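Local structure of glycerol dehydratase (Clostridium butyricum, 1R9D) at residues Q347-G351 and E423-D427; L376-N382 and P403-E409. The protein probably dehydrates glycerol without vitamin B12, as a lyase of the glycyl-radical family, and is seen here with glycerol bound. The contacts are given in a common frame with arbitrary orientation. Numbering follows the deposited sequence.

Interaction 1: Q347-G351 and E423-D427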
ATOM      1  N   GLN A 347      -7.098  16.847  37.794  1.00 28.49           N
ATOM      2  CA  GLN A 347      -8.369  16.270  38.210  1.00 28.83           C
ATOM      3  C   GLN A 347      -8.621  14.947  37.505  1.00 29.59           C
ATOM      4  O   GLN A 347      -7.904  14.597  36.563  1.00 29.16           O
ATOM      5  CB  GLN A 347      -9.510  17.260  37.924  1.00 29.95           C
ATOM      6  CG  GLN A 347      -9.586  17.745  36.485  1.00 29.84           C
ATOM      7  CD  GLN A 347     -10.513  18.945  36.310  1.00 29.26           C
ATOM      8  OE1 GLN A 347     -11.730  18.835  36.464  1.00 29.89           O
ATOM      9  NE2 GLN A 347      -9.934  20.099  35.990  1.00 26.16           N
ATOM     10  N   ASN A 348      -9.616  14.198  37.974  1.00 29.72           N
ATOM     11  CA  ASN A 348      -9.951  12.926  37.341  1.00 30.80           C
ATOM     12  C   ASN A 348     -11.143  13.127  36.408  1.00 31.85           C
ATOM     13  O   ASN A 348     -11.593  14.259  36.209  1.00 31.29           O
ATOM     14  CB  ASN A 348     -10.268  11.838  38.379  1.00 31.25           C
ATOM     15  CG  ASN A 348     -11.440  12.195  39.279  1.00 31.61           C
ATOM     16  OD1 ASN A 348     -12.354  12.912  38.880  1.00 30.45           O
ATOM     17  ND2 ASN A 348     -11.424  11.669  40.502  1.00 32.45           N
ATOM     18  N   SER A 349     -11.655  12.034  35.851  1.00 32.56           N
ATOM     19  CA  SER A 349     -12.774  12.108  34.915  1.00 34.67           C
ATOM     20  C   SER A 349     -14.064  12.713  35.454  1.00 34.57           C
ATOM     21  O   SER A 349     -14.864  13.250  34.685  1.00 34.54           O
ATOM     22  CB  SER A 349     -13.058  10.723  34.334  1.00 36.09           C
ATOM     23  OG  SER A 349     -12.062  10.385  33.379  1.00 41.44           O
ATOM     24  N   GLU A 350     -14.278  12.637  36.763  1.00 34.48           N
ATOM     25  CA  GLU A 350     -15.494  13.206  37.325  1.00 35.52           C
ATOM     26  C   GLU A 350     -15.290  14.630  37.839  1.00 34.40           C
ATOM     27  O   GLU A 350     -16.158  15.196  38.503  1.00 34.27           O
ATOM     28  CB  GLU A 350     -16.050  12.291  38.426  1.00 39.16           C
ATOM     29  CG  GLU A 350     -15.109  12.012  39.577  1.00 43.93           C
ATOM     30  CD  GLU A 350     -15.474  10.733  40.318  1.00 47.23           C
ATOM     31  OE1 GLU A 350     -16.681  10.519  40.582  1.00 48.32           O
ATOM     32  OE2 GLU A 350     -14.555   9.945  40.641  1.00 48.05           O
ATOM     33  N   GLY A 351     -14.137  15.212  37.517  1.00 32.78           N
ATOM     34  CA  GLY A 351     -13.860  16.575  37.932  1.00 31.66           C
ATOM     35  C   GLY A 351     -13.475  16.786  39.385  1.00 31.44           C
ATOM     36  O   GLY A 351     -13.764  17.845  39.952  1.00 31.67           O
ATOM     37  N   GLU A 423     -14.920  13.540  29.535  1.00 27.28           N
ATOM     38  CA  GLU A 423     -14.222  12.569  30.372  1.00 29.16           C
ATOM     39  C   GLU A 423     -12.778  12.392  29.898  1.00 27.89           C
ATOM     40  O   GLU A 423     -11.844  12.418  30.704  1.00 27.58           O
ATOM     41  CB  GLU A 423     -14.942  11.217  30.337  1.00 32.49           C
ATOM     42  CG  GLU A 423     -14.659  10.341  31.548  1.00 38.88           C
ATOM     43  CD  GLU A 423     -15.119   8.897  31.375  1.00 42.54           C
ATOM     44  OE1 GLU A 423     -16.203   8.675  30.788  1.00 45.03           O
ATOM     45  OE2 GLU A 423     -14.396   7.985  31.841  1.00 44.22           O
ATOM     46  N   ASP A 424     -12.596  12.211  28.592  1.00 26.59           N
ATOM     47  CA  ASP A 424     -11.258  12.034  28.030  1.00 26.08           C
ATOM     48  C   ASP A 424     -10.410  13.297  28.179  1.00 25.43           C
ATOM     49  O   ASP A 424      -9.232  13.220  28.512  1.00 24.72           O
ATOM     50  CB  ASP A 424     -11.334  11.638  26.549  1.00 25.94           C
ATOM     51  CG  ASP A 424     -11.670  10.165  26.346  1.00 27.88           C
ATOM     52  OD1 ASP A 424     -11.540   9.379  27.308  1.00 28.11           O
ATOM     53  OD2 ASP A 424     -12.048   9.789  25.215  1.00 27.71           O
ATOM     54  N   ALA A 425     -11.008  14.460  27.930  1.00 24.65           N
ATOM     55  CA  ALA A 425     -10.278  15.723  28.049  1.00 24.05           C
ATOM     56  C   ALA A 425      -9.766  15.934  29.476  1.00 23.62           C
ATOM     57  O   ALA A 425      -8.661  16.436  29.674  1.00 22.58           O
ATOM     58  CB  ALA A 425     -11.171  16.898  27.632  1.00 24.10           C
ATOM     59  N   ARG A 426     -10.568  15.546  30.464  1.00 22.46           N
ATOM     60  CA  ARG A 426     -10.185  15.695  31.863  1.00 23.16           C
ATOM     61  C   ARG A 426      -8.999  14.815  32.242  1.00 24.28           C
ATOM     62  O   ARG A 426      -8.305  15.090  33.220  1.00 24.10           O
ATOM     63  CB  ARG A 426     -11.365  15.362  32.784  1.00 23.07           C
ATOM     64  CG  ARG A 426     -12.381  16.480  32.906  1.00 22.93           C
ATOM     65  CD  ARG A 426     -13.584  16.057  33.729  1.00 25.66           C
ATOM     66  NE  ARG A 426     -14.472  17.187  33.994  1.00 27.06           N
ATOM     67  CZ  ARG A 426     -15.728  17.064  34.405  1.00 28.64           C
ATOM     68  NH1 ARG A 426     -16.244  15.859  34.594  1.00 28.60           N
ATOM     69  NH2 ARG A 426     -16.466  18.147  34.627  1.00 29.31           N
ATOM     70  N   ASP A 427      -8.761  13.767  31.461  1.00 24.53           N
ATOM     71  CA  ASP A 427      -7.668  12.841  31.746  1.00 25.22           C
ATOM     72  C   ASP A 427      -6.439  13.095  30.867  1.00 24.46           C
ATOM     73  O   ASP A 427      -5.638  12.196  30.632  1.00 24.73           O
ATOM     74  CB  ASP A 427      -8.170  11.403  31.552  1.00 27.00           C
ATOM     75  CG  ASP A 427      -7.245  10.368  32.166  1.00 31.12           C
ATOM     76  OD1 ASP A 427      -6.835  10.550  33.334  1.00 30.02           O
ATOM     77  OD2 ASP A 427      -6.939   9.365  31.483  1.00 34.36           O
TER
HETATM   78  O   HOH W   1     -10.976   9.314  30.587  1.00 41.73           O

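Interaction 2: L376-N382 and P403-E409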
ATOM      1  N   LEU A 376       9.482  16.860  33.795  1.00 24.25           N
ATOM      2  CA  LEU A 376       8.451  16.853  34.830  1.00 23.70           C
ATOM      3  C   LEU A 376       7.507  18.046  34.720  1.00 23.35           C
ATOM      4  O   LEU A 376       7.941  19.187  34.539  1.00 22.93           O
ATOM      5  CB  LEU A 376       9.100  16.830  36.216  1.00 24.79           C
ATOM      6  CG  LEU A 376       8.159  16.722  37.420  1.00 25.28           C
ATOM      7  CD1 LEU A 376       7.306  15.467  37.306  1.00 27.39           C
ATOM      8  CD2 LEU A 376       8.975  16.688  38.704  1.00 27.97           C
ATOM      9  N   SER A 377       6.217  17.768  34.863  1.00 23.24           N
ATOM     10  CA  SER A 377       5.183  18.787  34.738  1.00 23.05           C
ATOM     11  C   SER A 377       4.097  18.608  35.785  1.00 22.42           C
ATOM     12  O   SER A 377       3.978  17.547  36.393  1.00 21.86           O
ATOM     13  CB  SER A 377       4.547  18.681  33.351  1.00 23.27           C
ATOM     14  OG  SER A 377       5.521  18.779  32.328  1.00 26.50           O
ATOM     15  N   VAL A 378       3.296  19.650  35.994  1.00 22.16           N
ATOM     16  CA  VAL A 378       2.197  19.568  36.941  1.00 21.44           C
ATOM     17  C   VAL A 378       0.955  20.220  36.329  1.00 21.87           C
ATOM     18  O   VAL A 378       1.052  21.202  35.593  1.00 22.71           O
ATOM     19  CB  VAL A 378       2.514  20.276  38.295  1.00 22.43           C
ATOM     20  CG1 VAL A 378       3.761  19.659  38.939  1.00 21.48           C
ATOM     21  CG2 VAL A 378       2.701  21.772  38.079  1.00 22.56           C
ATOM     22  N   ARG A 379      -0.205  19.646  36.606  1.00 22.12           N
ATOM     23  CA  ARG A 379      -1.458  20.205  36.113  1.00 21.93           C
ATOM     24  C   ARG A 379      -2.009  21.066  37.238  1.00 22.60           C
ATOM     25  O   ARG A 379      -1.908  20.700  38.409  1.00 23.79           O
ATOM     26  CB  ARG A 379      -2.448  19.091  35.764  1.00 21.61           C
ATOM     27  CG  ARG A 379      -2.191  18.452  34.411  1.00 22.90           C
ATOM     28  CD  ARG A 379      -3.151  17.306  34.129  1.00 22.91           C
ATOM     29  NE  ARG A 379      -4.539  17.693  34.364  1.00 22.25           N
ATOM     30  CZ  ARG A 379      -5.583  16.925  34.077  1.00 22.92           C
ATOM     31  NH1 ARG A 379      -5.396  15.730  33.532  1.00 22.88           N
ATOM     32  NH2 ARG A 379      -6.816  17.345  34.355  1.00 22.75           N
ATOM     33  N   ILE A 380      -2.582  22.211  36.882  1.00 22.29           N
ATOM     34  CA  ILE A 380      -3.143  23.137  37.857  1.00 22.68           C
ATOM     35  C   ILE A 380      -4.582  23.451  37.460  1.00 22.45           C
ATOM     36  O   ILE A 380      -4.867  23.636  36.283  1.00 22.52           O
ATOM     37  CB  ILE A 380      -2.342  24.469  37.872  1.00 23.24           C
ATOM     38  CG1 ILE A 380      -0.883  24.204  38.262  1.00 23.61           C
ATOM     39  CG2 ILE A 380      -2.990  25.475  38.817  1.00 23.15           C
ATOM     40  CD1 ILE A 380      -0.703  23.638  39.662  1.00 24.91           C
ATOM     41  N   TRP A 381      -5.488  23.477  38.430  1.00 23.31           N
ATOM     42  CA  TRP A 381      -6.873  23.818  38.142  1.00 24.64           C
ATOM     43  C   TRP A 381      -7.458  24.615  39.304  1.00 25.66           C
ATOM     44  O   TRP A 381      -6.769  24.862  40.294  1.00 25.48           O
ATOM     45  CB  TRP A 381      -7.711  22.566  37.827  1.00 25.29           C
ATOM     46  CG  TRP A 381      -7.971  21.628  38.961  1.00 26.83           C
ATOM     47  CD1 TRP A 381      -7.050  20.908  39.671  1.00 27.68           C
ATOM     48  CD2 TRP A 381      -9.257  21.242  39.461  1.00 28.11           C
ATOM     49  NE1 TRP A 381      -7.688  20.089  40.580  1.00 28.42           N
ATOM     50  CE2 TRP A 381      -9.042  20.276  40.470  1.00 28.66           C
ATOM     51  CE3 TRP A 381     -10.570  21.618  39.150  1.00 27.63           C
ATOM     52  CZ2 TRP A 381     -10.095  19.679  41.171  1.00 30.02           C
ATOM     53  CZ3 TRP A 381     -11.620  21.023  39.847  1.00 30.22           C
ATOM     54  CH2 TRP A 381     -11.374  20.064  40.847  1.00 29.68           C
ATOM     55  N   ASN A 382      -8.713  25.040  39.184  1.00 25.85           N
ATOM     56  CA  ASN A 382      -9.328  25.847  40.237  1.00 27.21           C
ATOM     57  C   ASN A 382      -9.248  25.269  41.647  1.00 28.06           C
ATOM     58  O   ASN A 382      -9.120  26.020  42.617  1.00 28.47           O
ATOM     59  CB  ASN A 382     -10.795  26.150  39.905  1.00 27.19           C
ATOM     60  CG  ASN A 382     -10.949  27.257  38.870  1.00 28.06           C
ATOM     61  OD1 ASN A 382     -12.051  27.778  38.658  1.00 28.45           O
ATOM     62  ND2 ASN A 382      -9.852  27.617  38.218  1.00 25.03           N
ATOM     63  N   PRO A 403       8.976  22.594  37.796  1.00 29.18           N
ATOM     64  CA  PRO A 403       8.292  21.807  36.767  1.00 27.98           C
ATOM     65  C   PRO A 403       7.607  22.763  35.797  1.00 26.86           C
ATOM     66  O   PRO A 403       7.534  23.964  36.055  1.00 27.24           O
ATOM     67  CB  PRO A 403       7.273  21.023  37.573  1.00 27.71           C
ATOM     68  CG  PRO A 403       6.812  22.067  38.560  1.00 29.20           C
ATOM     69  CD  PRO A 403       8.126  22.723  38.995  1.00 29.00           C
ATOM     70  N   ALA A 404       7.120  22.235  34.679  1.00 24.95           N
ATOM     71  CA  ALA A 404       6.385  23.061  33.730  1.00 23.65           C
ATOM     72  C   ALA A 404       4.962  23.045  34.291  1.00 22.76           C
ATOM     73  O   ALA A 404       4.522  22.015  34.802  1.00 22.00           O
ATOM     74  CB  ALA A 404       6.424  22.433  32.342  1.00 23.57           C
ATOM     75  N   TYR A 405       4.257  24.178  34.221  1.00 21.01           N
ATOM     76  CA  TYR A 405       2.889  24.280  34.738  1.00 21.23           C
ATOM     77  C   TYR A 405       1.888  24.338  33.594  1.00 20.59           C
ATOM     78  O   TYR A 405       2.102  25.064  32.625  1.00 20.27           O
ATOM     79  CB  TYR A 405       2.723  25.539  35.608  1.00 21.88           C
ATOM     80  CG  TYR A 405       3.619  25.579  36.832  1.00 22.29           C
ATOM     81  CD1 TYR A 405       4.968  25.912  36.724  1.00 24.04           C
ATOM     82  CD2 TYR A 405       3.119  25.267  38.091  1.00 22.17           C
ATOM     83  CE1 TYR A 405       5.800  25.930  37.848  1.00 23.52           C
ATOM     84  CE2 TYR A 405       3.944  25.280  39.224  1.00 23.88           C
ATOM     85  CZ  TYR A 405       5.279  25.614  39.090  1.00 23.47           C
ATOM     86  OH  TYR A 405       6.095  25.634  40.201  1.00 24.57           O
ATOM     87  N   TYR A 406       0.802  23.573  33.713  1.00 20.68           N
ATOM     88  CA  TYR A 406      -0.237  23.529  32.680  1.00 20.70           C
ATOM     89  C   TYR A 406      -1.609  23.842  33.243  1.00 20.80           C
ATOM     90  O   TYR A 406      -1.973  23.368  34.319  1.00 20.83           O
ATOM     91  CB  TYR A 406      -0.244  22.159  31.998  1.00 20.46           C
ATOM     92  CG  TYR A 406       1.059  21.876  31.303  1.00 20.87           C
ATOM     93  CD1 TYR A 406       2.130  21.307  31.994  1.00 21.10           C
ATOM     94  CD2 TYR A 406       1.247  22.241  29.976  1.00 20.17           C
ATOM     95  CE1 TYR A 406       3.359  21.115  31.373  1.00 22.66           C
ATOM     96  CE2 TYR A 406       2.472  22.052  29.343  1.00 22.21           C
ATOM     97  CZ  TYR A 406       3.523  21.490  30.053  1.00 22.84           C
ATOM     98  OH  TYR A 406       4.738  21.314  29.438  1.00 24.14           O
ATOM     99  N   ASN A 407      -2.377  24.621  32.484  1.00 20.65           N
ATOM    100  CA  ASN A 407      -3.699  25.081  32.903  1.00 21.06           C
ATOM    101  C   ASN A 407      -4.898  24.244  32.452  1.00 20.05           C
ATOM    102  O   ASN A 407      -5.315  24.316  31.306  1.00 20.62           O
ATOM    103  CB  ASN A 407      -3.864  26.532  32.427  1.00 21.23           C
ATOM    104  CG  ASN A 407      -5.106  27.196  32.975  1.00 22.72           C
ATOM    105  OD1 ASN A 407      -5.742  26.687  33.896  1.00 22.00           O
ATOM    106  ND2 ASN A 407      -5.445  28.359  32.423  1.00 23.67           N
ATOM    107  N   ASP A 408      -5.446  23.455  33.373  1.00 21.43           N
ATOM    108  CA  ASP A 408      -6.618  22.614  33.109  1.00 21.30           C
ATOM    109  C   ASP A 408      -7.793  23.441  32.589  1.00 21.66           C
ATOM    110  O   ASP A 408      -8.547  22.999  31.720  1.00 22.43           O
ATOM    111  CB  ASP A 408      -7.092  21.954  34.402  1.00 21.43           C
ATOM    112  CG  ASP A 408      -6.351  20.673  34.734  1.00 22.66           C
ATOM    113  OD1 ASP A 408      -5.231  20.454  34.229  1.00 22.40           O
ATOM    114  OD2 ASP A 408      -6.912  19.888  35.533  1.00 23.57           O
ATOM    115  N   GLU A 409      -7.950  24.634  33.151  1.00 21.89           N
ATOM    116  CA  GLU A 409      -9.070  25.509  32.806  1.00 22.71           C
ATOM    117  C   GLU A 409      -9.140  25.920  31.340  1.00 22.75           C
ATOM    118  O   GLU A 409     -10.219  26.217  30.830  1.00 23.78           O
ATOM    119  CB  GLU A 409      -9.054  26.740  33.716  1.00 24.94           C
ATOM    120  CG  GLU A 409      -9.071  26.416  35.223  1.00 26.15           C
ATOM    121  CD  GLU A 409     -10.330  25.689  35.680  1.00 29.98           C
ATOM    122  OE1 GLU A 409     -11.429  26.028  35.186  1.00 31.11           O
ATOM    123  OE2 GLU A 409     -10.231  24.791  36.554  1.00 27.02           O
TER
HETATM  124  O   HOH W   2      -5.730  26.630  36.539  1.00 39.86           O

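Interaction 1: Q347-G351 and E423-D427
Arg426, in the 423-427 segment that continues the short helix, reaches along the 347-351 loop in a nearly extended conformation (m, t, t for the first three chi angles). Its CB lies 3.6 Å from Asn348 O, and its NH1 donates to Ser349 O at 3.0 Å, nearly straight and close to the guanidinium plane. Gly351 N sits over one face of that group, 3.7 Å from NH1; Gly351, with phi at 76°, has no CB, which would come tight against Arg426 CZ. The Ser349 hydroxyl, in the m rotamer, rests on Glu423, OG to CG 3.2 Å, and shares water 1 with Asp424 OD1, whose bond to the water is weak. The CA-to-CB bond of Asn348 points away from 423-427; with chi1 p its OD1 accepts from Glu350 N at 2.9 Å. Gln347, also p, sends NE2 to Asp408. The loop is an Asx turn on a type I beta turn, Asn348 to Gly351, clasped at the protein surface by Arg426.

Interaction 2: L376-N382 and P403-E409
Strands 376-380 and 404-407 run parallel, their axes 4.8 Å apart at closest approach and inclined by 28°. Ser377 to Ile380 pair in register with Ala404 to Asn407. Ala404 N donates to Leu376 O (3.2 Å) and Val378 N to Ala404 O (2.9 Å); Tyr406 N to Val378 O (3.0 Å) and Ile380 N to Tyr406 O (2.9 Å) carry the ladder on. Asp408 N to Ile380 O (3.0 Å) extends it into the first turn of helix 408-417, which Asn407 N-caps through a weak bond from Glu409 N to its OD1, while its ND2 bonds Gly731 O. On one sheet face Val378 CG2 packs on Tyr405 CD2 (3.5 Å) and Ile380 CG1 meets the edge of the same ring, where Tyr405 and Ile380 also touch helix 712-728. On the other face Ser377 OG, hydrogen-bonded to Asn341 of strand 341-344, approaches the Tyr406 ring edge, CE1 at 3.3 Å. Beyond it, Arg379 forms a two-pronged salt bridge with Asp408, NE to OD1 and NH2 to OD2 both 2.8 Å; Asp408 also accepts from Tyr428. Glu409 OE2 receives Asn382 N at 3.0 Å. With helix 386-397 linking the strands, this is a beta-alpha-beta crossover in the Pyruvate formate lyase-like region.

How the interactions relate
Interaction 2 is nested in sequence inside the loop closed by interaction 1, and their centres lie 14 Å apart. They meet at the Arg379-Asp408 pair: Arg379 NH2 is 2.9 Å from Arg426 O and Asp408 OD2 is 3.1 Å from Gln347 NE2, both probable hydrogen bonds, while Trp381 CH2 packs 3.4 Å from Gly351 O. The chain runs from Asp408 through helix 408-417 to helix 422-426, so this polar cluster ties the start of helix 408-417 to Arg426 of the 423-427 segment and to the loop after strand 341-344. Interaction 1 is at the surface; interaction 2 is buried and closer to the chain centre, with the Tyr406 side chain about 9 Å from the bound glycerol.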